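Local coordinates for periplasmic binding protein/LacI transcriptional regulator (Alkaliphilus metalliredigens, PDB 3CTP) that probably represses transcription as a LacI-family regulator, with a periplasmic-binding-protein-like sensor domain that holds D-xylulofuranose in this structure, at residues K170-I175 with E260-G265. Residues are numbered along the deposited sequence; the frame is centred on the assembly and turned at random.
Sequences KGCRKI and EVQIIG. With NA (sodium ion), chain D.
Gln262 sets its CG beside its own backbone N (chi1 -59°) and runs extended beyond it (chi2 -173°), which carries its amide across to Lys170 and Cys172 at a Schellman motif. There Gly171, with positive phi, is the C-prime residue that ends helix 156-169, Cys172 N returning to Leu167 O and Gly171 N to Tyr168 O. Carbonyls at a helix C-terminus lack the i+4 amide donors of its interior and can take one from elsewhere, as Lys170 O does: Gln262 NE2 reaches it in a weak hydrogen bond of 3.3 Å. The same NE2 lies 3.6 Å from Cys172 SG, while the other branch of the amide, OE1, packs against Lys170 CB at 3.6 Å as the two side chains cross at about a right angle. The stronger polar partner of the amide is Ile324 N, which donates to OE1; together with the weak NE2 bond it probably favours one orientation of the group. With an alanine here, Lys170 O and Ile324 N would probably lose these partners and a gap would open beside Cys172 SG. The contact joins the turn after the helix to strand 262-264, an outermost strand within the chain of the four-stranded parallel sheet in the periplasmic binding protein-like fold. Just before this strand, Glu260 O binds a sodium ion at 2.2 Å, and Val230 O, Tyr232 O and two waters complete the site.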
loop_
_atom_site.group_PDB
_atom_site.type_symbol
_atom_site.label_atom_id
_atom_site.label_comp_id
_atom_site.label_asym_id
_atom_site.label_seq_id
_atom_site.Cartn_x
_atom_site.Cartn_y
_atom_site.Cartn_z
ATOM N N LYS A 170 -10.791 -3.844 -29.650
ATOM C CA LYS A 170 -9.715 -2.923 -30.044
ATOM C C LYS A 170 -8.699 -3.553 -30.987
ATOM O O LYS A 170 -7.597 -3.016 -31.156
ATOM C CB LYS A 170 -8.981 -2.365 -28.814
ATOM C CG LYS A 170 -9.849 -1.507 -27.893
ATOM C CD LYS A 170 -10.750 -0.545 -28.678
ATOM C CE LYS A 170 -11.665 0.248 -27.755
ATOM N NZ LYS A 170 -12.848 0.833 -28.482
ATOM N N GLY A 171 -9.058 -4.683 -31.590
ATOM C CA GLY A 171 -8.280 -5.237 -32.683
ATOM C C GLY A 171 -7.203 -6.236 -32.305
ATOM O O GLY A 171 -6.460 -6.725 -33.167
ATOM N N CYS A 172 -7.139 -6.602 -31.025
ATOM C CA CYS A 172 -6.082 -7.515 -30.623
ATOM C C CYS A 172 -6.419 -8.942 -31.038
ATOM O O CYS A 172 -7.549 -9.409 -30.824
ATOM C CB CYS A 172 -5.911 -7.492 -29.107
ATOM S SG CYS A 172 -5.365 -5.886 -28.478
ATOM N N ARG A 173 -5.424 -9.631 -31.598
ATOM C CA ARG A 173 -5.597 -11.033 -31.966
ATOM C C ARG A 173 -4.503 -11.941 -31.398
ATOM O O ARG A 173 -4.765 -13.113 -31.132
ATOM C CB ARG A 173 -5.680 -11.198 -33.497
ATOM C CG ARG A 173 -6.827 -10.400 -34.141
ATOM C CD ARG A 173 -8.204 -10.947 -33.752
ATOM N NE ARG A 173 -9.322 -10.243 -34.397
ATOM C CZ ARG A 173 -9.964 -9.193 -33.893
ATOM N NH1 ARG A 173 -10.962 -8.645 -34.586
ATOM N NH2 ARG A 173 -9.617 -8.670 -32.704
ATOM N N LYS A 174 -3.294 -11.414 -31.224
ATOM C CA LYS A 174 -2.249 -12.114 -30.497
ATOM C C LYS A 174 -2.355 -11.635 -29.060
ATOM O O LYS A 174 -1.982 -10.519 -28.763
ATOM C CB LYS A 174 -0.876 -11.753 -31.035
ATOM C CG LYS A 174 -0.634 -12.186 -32.499
ATOM C CD LYS A 174 0.620 -11.515 -33.062
ATOM C CE LYS A 174 0.885 -11.938 -34.510
ATOM N NZ LYS A 174 2.196 -11.406 -34.987
ATOM N N ILE A 175 -2.853 -12.495 -28.181
ATOM C CA ILE A 175 -3.205 -12.071 -26.816
ATOM C C ILE A 175 -2.549 -12.938 -25.756
ATOM O O ILE A 175 -2.501 -14.163 -25.902
ATOM C CB ILE A 175 -4.729 -12.102 -26.675
ATOM C CG1 ILE A 175 -5.322 -10.987 -27.545
ATOM C CG2 ILE A 175 -5.178 -11.973 -25.205
ATOM C CD1 ILE A 175 -6.848 -11.072 -27.687
ATOM N N GLU A 260 2.458 -0.144 -29.218
ATOM C CA GLU A 260 3.041 -1.424 -29.570
ATOM C C GLU A 260 2.328 -2.585 -28.889
ATOM O O GLU A 260 2.302 -3.706 -29.406
ATOM C CB GLU A 260 4.508 -1.433 -29.174
ATOM C CG GLU A 260 5.330 -0.494 -30.049
ATOM C CD GLU A 260 6.804 -0.653 -29.831
ATOM O OE1 GLU A 260 7.308 -0.213 -28.784
ATOM O OE2 GLU A 260 7.473 -1.198 -30.739
ATOM N N VAL A 261 1.780 -2.336 -27.705
ATOM C CA VAL A 261 1.033 -3.386 -27.038
ATOM C C VAL A 261 0.033 -2.709 -26.124
ATOM O O VAL A 261 0.343 -1.657 -25.536
ATOM C CB VAL A 261 1.957 -4.314 -26.263
ATOM C CG1 VAL A 261 2.676 -3.535 -25.220
ATOM C CG2 VAL A 261 1.145 -5.470 -25.619
ATOM N N GLN A 262 -1.171 -3.270 -26.051
ATOM C CA GLN A 262 -2.234 -2.714 -25.199
ATOM C C GLN A 262 -2.314 -3.537 -23.928
ATOM O O GLN A 262 -2.028 -4.732 -23.970
ATOM C CB GLN A 262 -3.571 -2.753 -25.910
ATOM C CG GLN A 262 -3.567 -1.952 -27.245
ATOM C CD GLN A 262 -4.945 -1.873 -27.842
ATOM O OE1 GLN A 262 -5.882 -1.419 -27.194
ATOM N NE2 GLN A 262 -5.094 -2.374 -29.078
ATOM N N ILE A 263 -2.699 -2.897 -22.817
ATOM C CA ILE A 263 -2.701 -3.565 -21.496
ATOM C C ILE A 263 -4.034 -3.283 -20.822
ATOM O O ILE A 263 -4.510 -2.135 -20.815
ATOM C CB ILE A 263 -1.603 -2.984 -20.564
ATOM C CG1 ILE A 263 -0.254 -2.859 -21.292
ATOM C CG2 ILE A 263 -1.507 -3.804 -19.268
ATOM C CD1 ILE A 263 0.403 -4.154 -21.604
ATOM N N ILE A 264 -4.636 -4.327 -20.240
ATOM C CA ILE A 264 -5.769 -4.122 -19.335
ATOM C C ILE A 264 -5.476 -4.872 -18.037
ATOM O O ILE A 264 -4.969 -5.999 -18.077
ATOM C CB ILE A 264 -7.090 -4.582 -19.977
ATOM C CG1 ILE A 264 -8.273 -4.408 -19.006
ATOM C CG2 ILE A 264 -6.982 -6.019 -20.473
ATOM C CD1 ILE A 264 -9.615 -4.504 -19.718
ATOM N N GLY A 265 -5.756 -4.238 -16.894
ATOM C CA GLY A 265 -5.580 -4.886 -15.575
ATOM C C GLY A 265 -6.909 -5.282 -14.949
ATOM O O GLY A 265 -7.898 -5.549 -15.654
HETATM NA NA NA D . 2.829 -5.755 -30.160
HETATM O O HOH W 1 4.202 -5.327 -31.878
HETATM O O HOH W 2 1.317 -5.895 -31.819
#